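PDB 5B6T: glycosyl hydrolase family 62 protein from Coprinopsis cinerea, which probably hydrolyses alpha-L-arabinofuranosyl side chains of arabinoxylan, as an alpha-L-arabinofuranosidase of glycoside hydrolase family 62. Local coordinates for residues Leu155-Ser158 with Leu164-Ser167; Ser126-Ile131 with Gly139-Met144; Arg166-Leu171 with Gly177-Val182. All coordinates share one frame; numbering follows the deposited sequence.

Interaction 1: Leu155-Ser158 with Leu164-Ser167; sequences LFSS and LYRS
Phe-156 lays one face of its ring against the aliphatic part of Arg-166. Arg-166 CG stands 3.9 Å from the centroid of the Phe-156 ring and 19° off its normal, displaced toward the rim, which meets the definition of a CH-pi contact. Arg-166 CD lies beside the ring atom farthest from the backbone, 3.5 Å from Phe-156 CZ. The two side chains run side by side in the same direction. A chi1 of -174° extends Arg-166 away from its backbone N, so its methylenes follow the ring, and the bend at chi3 then turns the guanidinium away, its plane 62° from that of the ring. The polar end is engaged elsewhere, with Gln-168 and His-154 as partners of NH1. On the same face of the sheet Leu-164 approaches the ring obliquely, its CD1 4.0 Å from CD2 of Phe-156.

On the other face, Tyr-165 and Ser-157 are neighbours across the strands, and Ser-157 O lies near the plane of the tyrosine ring at its edge. The phenol OH bonds to Asp-159, and Ser-157 OG is bonded outside the pair to Trp-141.

Four backbone hydrogen bonds join the strands. Leu-155 and Ser-167 exchange a pair, as do Ser-157 and Tyr-165; the straightest runs from Tyr-165 N to Ser-157 O at 2.8 Å. Between them sits the non-hydrogen-bonded pair Phe-156 with Arg-166, where Phe-156 CA adds a 3.1 Å CA-H...O contact to Tyr-165 O, and Ser-158 with Leu-164 follows beyond Ser-157 and Tyr-165. Alternating bridges between nearly antiparallel strands define a beta hairpin, here the two central strands of a four-stranded sheet, consistent with a blade of the five-bladed beta-propeller that characterises family 62.

Interaction 2: Ser126-Ile131 with Gly139-Met144; sequences SGMPAI and GHWVDM
The backbones of Gly-127 to Pro-129 and of Trp-141 stay well apart: their closest CA atoms, those of Met-128 and Trp-141, are 8.2 Å from each other, and the segments are joined by side-chain packing with no backbone pairing. The first segment is a loop whose Pro-129 occupies the N-cap position of helix 130-135; the second runs from an irregular stretch into strand 142-148.

Trp-141 bridges the gap. Its CG is anti to the backbone N (chi1 -173°), which sends the indole toward the loop. Met-128 slides past it in the opposite direction, with CG over one face of the six-membered ring, 4.2 Å from the centroid and 28° off the normal. The bend at chi3 (-63°) of Met-128 folds the methyl back, so that CE comes 3.8 Å from Trp-141 CB. SD itself stands 5.3 Å from the six-membered centroid, a Met-aromatic contact approached obliquely. At the far end of the indole, CD of Pro-129 meets CH2 of Trp-141 at 3.5 Å, the proline crossing the indole at about a right angle. The opposite face of the indole receives CE of Met-144, 3.6 Å above the plane, so methionines from both segments sandwich the ring. Trp-141 NE1 is bonded to Ser-157 OG, which should help hold the indole's rotation.

Around this contact, Trp-141 also touches Ala-104 of strand 104-109, Met-144 packs on strand 94-100, and Val-142 pairs through its backbone with Ser-158. The indole therefore lies where the loop leading into helix 130-135 passes between the sheet of strands 142-148 to 182-186 and the one that holds strands 94-100 and 104-109.

Interaction 3: Arg166-Leu171 with Gly177-Val182; sequences RSQTSL and GFNEPV
The ring of Phe-178 takes CG2 of Thr-169 over the centre of one face, while the backbone N of Gln-168 lies in plane at its edge. The methyl sits 3.8 Å from the ring centroid and 12° off the normal, a well-centred CH-pi contact, and the threonine side chain crosses the ring at about a right angle. Phe-124 also meets this ring, the planes nearly perpendicular. The contact belongs to the loop joining the last two antiparallel strands, 163-170 and 182-186, of a four-stranded sheet, consistent with the outer part of a beta-propeller blade. The amides of Gln-168 and Asn-179 are close to parallel, 19° apart, with Asn-179 ND2 beside CG of the glutamine. At the edge of the Arg-166 guanidinium the Gln-168 amide carbon lies in plane, and NH1 points at a lone pair of OE1.

Only Arg-166 and Val-182 form a regular hydrogen-bonded bridge, with 2.9 Å from Arg-166 N to Val-182 O and the same length for the return bond.

Beyond that bridge the pairing mixes side-chain and backbone bonds. Asn-179, with chi1 at 67°, brings its CG between N and the carbonyl carbon, and OD1 accepts from Gln-168 N at 2.8 Å along a nearly straight N-H, though the donor stands above the carbonyl plane. In return Asn-179 N donates to Gln-168 O, so the asparagine grips the glutamine backbone on both sides of its CA. Pro-181 covers the serine hydroxyl, with CG 3.3 Å from Ser-167 OG. A water lies 2.8 Å from Arg-166 O and 3.1 Å from Glu-180 O. The Ser-167 hydroxyl, also bonded to Tyr-125 OH, itself donates to Asn-179 O at 2.7 Å, from a point above that carbonyl's plane.

In the fold
Along the chain interaction 2 closes first, followed by interaction 1 and then interaction 3, which begins on strand 163-170 where interaction 1 ends and shares Arg-166 and Ser-167 with it. All three reach one antiparallel sheet, ordered 142-148, 152-158, 163-170, 182-186. The centre of interaction 1 is about 9 Å from the centres of the others, and those two are about 13 Å apart. Ser-157 CB packs on Met-144 SD (3.5 Å) between interactions 1 and 2, while Glu-180 OE2 meets Ile-131 N at the start of helix 130-135. The helix and its leading loop thus lie against this blade-like sheet, whose Ser-158 side chain is about 9 Å from the bound lead ion.

Interaction 1: Leu155-Ser158 with Leu164-Ser167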
loop_
_atom_site.group_PDB
_atom_site.type_symbol
_atom_site.label_atom_id
_atom_site.label_comp_id
_atom_site.label_asym_id
_atom_site.label_seq_id
_atom_site.Cartn_x
_atom_site.Cartn_y
_atom_site.Cartn_z
ATOM N N LEU A 155 1.490 -10.147 9.398
ATOM C CA LEU A 155 2.160 -9.828 8.154
ATOM C C LEU A 155 1.359 -10.429 7.003
ATOM O O LEU A 155 1.242 -11.664 6.862
ATOM C CB LEU A 155 3.598 -10.369 8.184
ATOM C CG LEU A 155 4.405 -10.233 6.879
ATOM C CD1 LEU A 155 4.560 -8.776 6.455
ATOM C CD2 LEU A 155 5.769 -10.882 7.004
ATOM N N PHE A 156 0.762 -9.547 6.219
ATOM C CA PHE A 156 -0.017 -9.935 5.062
ATOM C C PHE A 156 0.814 -9.836 3.793
ATOM O O PHE A 156 1.693 -8.992 3.662
ATOM C CB PHE A 156 -1.243 -9.022 4.896
ATOM C CG PHE A 156 -2.293 -9.193 5.964
ATOM C CD1 PHE A 156 -2.207 -8.535 7.211
ATOM C CD2 PHE A 156 -3.375 -10.002 5.721
ATOM C CE1 PHE A 156 -3.202 -8.706 8.161
ATOM C CE2 PHE A 156 -4.362 -10.157 6.665
ATOM C CZ PHE A 156 -4.277 -9.511 7.878
ATOM N N SER A 157 0.467 -10.655 2.811
ATOM C CA SER A 157 1.098 -10.625 1.507
ATOM C C SER A 157 0.176 -11.294 0.472
ATOM O O SER A 157 -0.742 -12.057 0.814
ATOM C CB SER A 157 2.487 -11.292 1.587
ATOM O OG SER A 157 2.398 -12.691 1.805
ATOM N N SER A 158 0.457 -11.005 -0.798
ATOM C CA SER A 158 -0.285 -11.520 -1.929
ATOM C C SER A 158 0.583 -12.325 -2.889
ATOM O O SER A 158 1.796 -12.249 -2.847
ATOM C CB SER A 158 -0.893 -10.330 -2.689
ATOM O OG SER A 158 -1.831 -9.680 -1.883
ATOM N N LEU A 164 -4.605 -14.193 -0.405
ATOM C CA LEU A 164 -4.073 -13.267 0.583
ATOM C C LEU A 164 -3.597 -14.099 1.759
ATOM O O LEU A 164 -4.372 -14.850 2.350
ATOM C CB LEU A 164 -5.165 -12.306 1.055
ATOM C CG LEU A 164 -4.777 -11.327 2.175
ATOM C CD1 LEU A 164 -3.740 -10.303 1.720
ATOM C CD2 LEU A 164 -6.018 -10.611 2.678
ATOM N N TYR A 165 -2.327 -13.971 2.098
ATOM C CA TYR A 165 -1.712 -14.729 3.185
ATOM C C TYR A 165 -1.512 -13.868 4.423
ATOM O O TYR A 165 -1.325 -12.633 4.325
ATOM C CB TYR A 165 -0.343 -15.260 2.771
ATOM C CG TYR A 165 -0.379 -16.108 1.526
ATOM C CD1 TYR A 165 -0.682 -17.443 1.598
ATOM C CD2 TYR A 165 -0.085 -15.571 0.279
ATOM C CE1 TYR A 165 -0.750 -18.214 0.453
ATOM C CE2 TYR A 165 -0.157 -16.337 -0.886
ATOM C CZ TYR A 165 -0.484 -17.665 -0.785
ATOM O OH TYR A 165 -0.515 -18.459 -1.911
ATOM N N ARG A 166 -1.497 -14.537 5.577
ATOM C CA ARG A 166 -1.286 -13.857 6.853
ATOM C C ARG A 166 -0.462 -14.722 7.828
ATOM O O ARG A 166 -0.857 -15.861 8.111
ATOM C CB ARG A 166 -2.623 -13.519 7.486
ATOM C CG ARG A 166 -2.538 -12.672 8.751
ATOM C CD ARG A 166 -3.829 -12.552 9.535
ATOM N NE ARG A 166 -4.334 -13.862 9.969
ATOM C CZ ARG A 166 -3.881 -14.533 11.021
ATOM N NH1 ARG A 166 -2.930 -14.041 11.780
ATOM N NH2 ARG A 166 -4.394 -15.715 11.306
ATOM N N SER A 167 0.677 -14.186 8.284
ATOM C CA SER A 167 1.469 -14.768 9.382
ATOM C C SER A 167 1.311 -13.897 10.593
ATOM O O SER A 167 0.915 -12.716 10.509
ATOM C CB SER A 167 2.958 -14.844 9.034
ATOM O OG SER A 167 3.207 -15.794 8.009
#

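Interaction 2: Ser126-Ile131 with Gly139-Met144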
loop_
_atom_site.group_PDB
_atom_site.type_symbol
_atom_site.label_atom_id
_atom_site.label_comp_id
_atom_site.label_asym_id
_atom_site.label_seq_id
_atom_site.Cartn_x
_atom_site.Cartn_y
_atom_site.Cartn_z
ATOM N N SER A 126 12.944 -16.956 6.207
ATOM C CA SER A 126 14.188 -17.436 5.603
ATOM C C SER A 126 14.093 -17.645 4.067
ATOM O O SER A 126 15.099 -17.646 3.357
ATOM C CB SER A 126 14.660 -18.700 6.352
ATOM O OG SER A 126 13.791 -19.781 6.041
ATOM N N GLY A 127 12.877 -17.749 3.547
ATOM C CA GLY A 127 12.622 -17.910 2.127
ATOM C C GLY A 127 11.120 -17.885 1.944
ATOM O O GLY A 127 10.400 -17.699 2.906
ATOM N N MET A 128 10.649 -18.099 0.731
ATOM C CA MET A 128 9.225 -18.130 0.481
ATOM C C MET A 128 8.593 -19.292 1.238
ATOM O O MET A 128 9.003 -20.430 1.056
ATOM C CB MET A 128 8.933 -18.261 -0.998
ATOM C CG MET A 128 7.471 -18.033 -1.347
ATOM S SD MET A 128 7.079 -18.149 -3.098
ATOM C CE MET A 128 8.064 -16.790 -3.758
ATOM N N PRO A 129 7.603 -19.005 2.102
ATOM C CA PRO A 129 6.939 -20.070 2.835
ATOM C C PRO A 129 6.333 -21.140 1.945
ATOM O O PRO A 129 5.887 -20.835 0.835
ATOM C CB PRO A 129 5.843 -19.333 3.610
ATOM C CG PRO A 129 6.416 -17.961 3.830
ATOM C CD PRO A 129 7.167 -17.657 2.556
ATOM N N ALA A 130 6.302 -22.370 2.453
ATOM C CA ALA A 130 5.780 -23.492 1.668
ATOM C C ALA A 130 4.383 -23.236 1.153
ATOM O O ALA A 130 4.099 -23.519 -0.003
ATOM C CB ALA A 130 5.771 -24.771 2.482
ATOM N N ILE A 131 3.494 -22.697 1.983
ATOM C CA ILE A 131 2.115 -22.507 1.509
ATOM C C ILE A 131 2.048 -21.539 0.319
ATOM O O ILE A 131 1.163 -21.629 -0.563
ATOM C CB ILE A 131 1.190 -22.072 2.672
ATOM C CG1 ILE A 131 -0.270 -22.232 2.286
ATOM C CG2 ILE A 131 1.524 -20.660 3.122
ATOM C CD1 ILE A 131 -1.223 -22.131 3.456
ATOM N N GLY A 139 2.265 -16.578 -10.400
ATOM C CA GLY A 139 2.218 -15.236 -9.805
ATOM C C GLY A 139 3.565 -14.753 -9.264
ATOM O O GLY A 139 4.653 -15.193 -9.657
ATOM N N HIS A 140 3.469 -13.814 -8.323
ATOM C CA HIS A 140 4.605 -13.112 -7.734
ATOM C C HIS A 140 4.260 -12.796 -6.302
ATOM O O HIS A 140 3.130 -12.430 -6.030
ATOM C CB HIS A 140 4.839 -11.799 -8.474
ATOM C CG HIS A 140 5.115 -12.001 -9.921
ATOM N ND1 HIS A 140 6.384 -12.257 -10.392
ATOM C CD2 HIS A 140 4.290 -12.036 -10.993
ATOM C CE1 HIS A 140 6.321 -12.465 -11.700
ATOM N NE2 HIS A 140 5.070 -12.294 -12.091
ATOM N N TRP A 141 5.202 -12.992 -5.394
ATOM C CA TRP A 141 5.014 -12.738 -3.985
ATOM C C TRP A 141 5.258 -11.255 -3.702
ATOM O O TRP A 141 6.416 -10.781 -3.733
ATOM C CB TRP A 141 5.950 -13.628 -3.193
ATOM C CG TRP A 141 5.739 -13.587 -1.731
ATOM C CD1 TRP A 141 4.584 -13.327 -1.056
ATOM C CD2 TRP A 141 6.695 -13.943 -0.745
ATOM N NE1 TRP A 141 4.772 -13.446 0.289
ATOM C CE2 TRP A 141 6.071 -13.817 0.515
ATOM C CE3 TRP A 141 8.038 -14.324 -0.793
ATOM C CZ2 TRP A 141 6.747 -14.068 1.699
ATOM C CZ3 TRP A 141 8.701 -14.568 0.389
ATOM C CH2 TRP A 141 8.054 -14.452 1.617
ATOM N N VAL A 142 4.166 -10.527 -3.421
ATOM C CA VAL A 142 4.193 -9.082 -3.429
ATOM C C VAL A 142 3.356 -8.467 -2.314
ATOM O O VAL A 142 2.530 -9.119 -1.711
ATOM C CB VAL A 142 3.728 -8.506 -4.803
ATOM C CG1 VAL A 142 4.685 -8.971 -5.899
ATOM C CG2 VAL A 142 2.261 -8.804 -5.130
ATOM N N ASP A 143 3.628 -7.180 -2.074
ATOM C CA ASP A 143 2.738 -6.272 -1.327
ATOM C C ASP A 143 2.581 -6.664 0.133
ATOM O O ASP A 143 1.509 -7.103 0.594
ATOM C CB ASP A 143 1.402 -6.103 -2.076
ATOM C CG ASP A 143 1.608 -5.572 -3.475
ATOM O OD1 ASP A 143 2.660 -4.950 -3.722
ATOM O OD2 ASP A 143 0.720 -5.730 -4.341
ATOM N N MET A 144 3.692 -6.494 0.828
ATOM C CA MET A 144 3.859 -6.907 2.215
ATOM C C MET A 144 3.290 -5.837 3.127
ATOM O O MET A 144 3.639 -4.656 2.984
ATOM C CB MET A 144 5.356 -7.088 2.502
ATOM C CG MET A 144 6.101 -7.893 1.459
ATOM S SD MET A 144 5.488 -9.574 1.320
ATOM C CE MET A 144 6.375 -10.120 -0.150
#

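Interaction 3: Arg166-Leu171 with Gly177-Val182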
loop_
_atom_site.group_PDB
_atom_site.type_symbol
_atom_site.label_atom_id
_atom_site.label_comp_id
_atom_site.label_asym_id
_atom_site.label_seq_id
_atom_site.Cartn_x
_atom_site.Cartn_y
_atom_site.Cartn_z
ATOM N N ARG A 166 -1.497 -14.537 5.577
ATOM C CA ARG A 166 -1.286 -13.857 6.853
ATOM C C ARG A 166 -0.462 -14.722 7.828
ATOM O O ARG A 166 -0.857 -15.861 8.111
ATOM C CB ARG A 166 -2.623 -13.519 7.486
ATOM C CG ARG A 166 -2.538 -12.672 8.751
ATOM C CD ARG A 166 -3.829 -12.552 9.535
ATOM N NE ARG A 166 -4.334 -13.862 9.969
ATOM C CZ ARG A 166 -3.881 -14.533 11.021
ATOM N NH1 ARG A 166 -2.930 -14.041 11.780
ATOM N NH2 ARG A 166 -4.394 -15.715 11.306
ATOM N N SER A 167 0.677 -14.186 8.284
ATOM C CA SER A 167 1.469 -14.768 9.382
ATOM C C SER A 167 1.311 -13.897 10.593
ATOM O O SER A 167 0.915 -12.716 10.509
ATOM C CB SER A 167 2.958 -14.844 9.034
ATOM O OG SER A 167 3.207 -15.794 8.009
ATOM N N GLN A 168 1.639 -14.461 11.751
ATOM C CA GLN A 168 1.665 -13.652 12.959
ATOM C C GLN A 168 2.844 -13.966 13.841
ATOM O O GLN A 168 3.444 -15.041 13.730
ATOM C CB GLN A 168 0.348 -13.814 13.719
ATOM C CG GLN A 168 0.019 -15.268 14.051
ATOM C CD GLN A 168 -1.257 -15.366 14.843
ATOM O OE1 GLN A 168 -2.338 -14.940 14.381
ATOM N NE2 GLN A 168 -1.154 -15.918 16.057
ATOM N N THR A 169 3.195 -12.985 14.679
ATOM C CA THR A 169 4.197 -13.135 15.712
ATOM C C THR A 169 3.789 -12.282 16.912
ATOM O O THR A 169 2.853 -11.515 16.811
ATOM C CB THR A 169 5.618 -12.743 15.212
ATOM O OG1 THR A 169 6.614 -13.193 16.136
ATOM C CG2 THR A 169 5.776 -11.260 15.031
ATOM N N SER A 170 4.439 -12.445 18.062
ATOM C CA SER A 170 4.124 -11.577 19.192
ATOM C C SER A 170 4.640 -10.161 18.993
ATOM O O SER A 170 5.656 -9.927 18.327
ATOM C CB SER A 170 4.670 -12.128 20.511
ATOM O OG SER A 170 6.071 -12.121 20.446
ATOM N N LEU A 171 3.963 -9.207 19.625
ATOM C CA LEU A 171 4.454 -7.837 19.654
ATOM C C LEU A 171 5.893 -7.737 20.186
ATOM O O LEU A 171 6.683 -6.957 19.666
ATOM C CB LEU A 171 3.482 -6.951 20.456
ATOM C CG LEU A 171 3.636 -5.436 20.429
ATOM C CD1 LEU A 171 3.284 -4.884 19.073
ATOM C CD2 LEU A 171 2.711 -4.839 21.472
ATOM N N GLY A 177 10.095 -14.184 14.338
ATOM C CA GLY A 177 9.131 -15.182 14.765
ATOM C C GLY A 177 7.856 -15.325 13.965
ATOM O O GLY A 177 6.974 -16.061 14.376
ATOM N N PHE A 178 7.750 -14.660 12.815
ATOM C CA PHE A 178 6.562 -14.832 11.996
ATOM C C PHE A 178 6.377 -16.281 11.618
ATOM O O PHE A 178 7.295 -16.929 11.125
ATOM C CB PHE A 178 6.570 -13.930 10.752
ATOM C CG PHE A 178 6.073 -12.553 11.023
ATOM C CD1 PHE A 178 4.740 -12.334 11.357
ATOM C CD2 PHE A 178 6.929 -11.475 10.977
ATOM C CE1 PHE A 178 4.286 -11.060 11.596
ATOM C CE2 PHE A 178 6.472 -10.183 11.229
ATOM C CZ PHE A 178 5.153 -9.973 11.539
ATOM N N ASN A 179 5.159 -16.774 11.849
ATOM C CA ASN A 179 4.877 -18.188 11.669
ATOM C C ASN A 179 4.529 -18.525 10.239
ATOM O O ASN A 179 4.606 -17.663 9.339
ATOM C CB ASN A 179 3.802 -18.659 12.654
ATOM C CG ASN A 179 2.445 -18.055 12.401
ATOM O OD1 ASN A 179 2.256 -17.182 11.549
ATOM N ND2 ASN A 179 1.473 -18.499 13.187
ATOM N N GLU A 180 4.171 -19.781 9.992
ATOM C CA GLU A 180 3.794 -20.170 8.649
ATOM C C GLU A 180 2.505 -19.429 8.296
ATOM O O GLU A 180 1.560 -19.411 9.076
ATOM C CB GLU A 180 3.566 -21.686 8.560
ATOM C CG GLU A 180 3.174 -22.182 7.158
ATOM C CD GLU A 180 4.295 -22.154 6.101
ATOM O OE1 GLU A 180 5.473 -21.827 6.479
ATOM O OE2 GLU A 180 3.991 -22.476 4.889
ATOM N N PRO A 181 2.443 -18.785 7.114
ATOM C CA PRO A 181 1.178 -18.105 6.814
ATOM C C PRO A 181 -0.016 -19.033 6.659
ATOM O O PRO A 181 0.138 -20.196 6.271
ATOM C CB PRO A 181 1.448 -17.390 5.483
ATOM C CG PRO A 181 2.907 -17.513 5.240
ATOM C CD PRO A 181 3.402 -18.677 6.010
ATOM N N VAL A 182 -1.205 -18.504 6.963
ATOM C CA VAL A 182 -2.478 -19.137 6.570
ATOM C C VAL A 182 -3.025 -18.347 5.380
ATOM O O VAL A 182 -2.585 -17.232 5.108
ATOM C CB VAL A 182 -3.521 -19.199 7.721
ATOM C CG1 VAL A 182 -2.970 -20.042 8.874
ATOM C CG2 VAL A 182 -3.933 -17.810 8.176
HETATM O O HOH W 1 -0.562 -17.577 10.320
#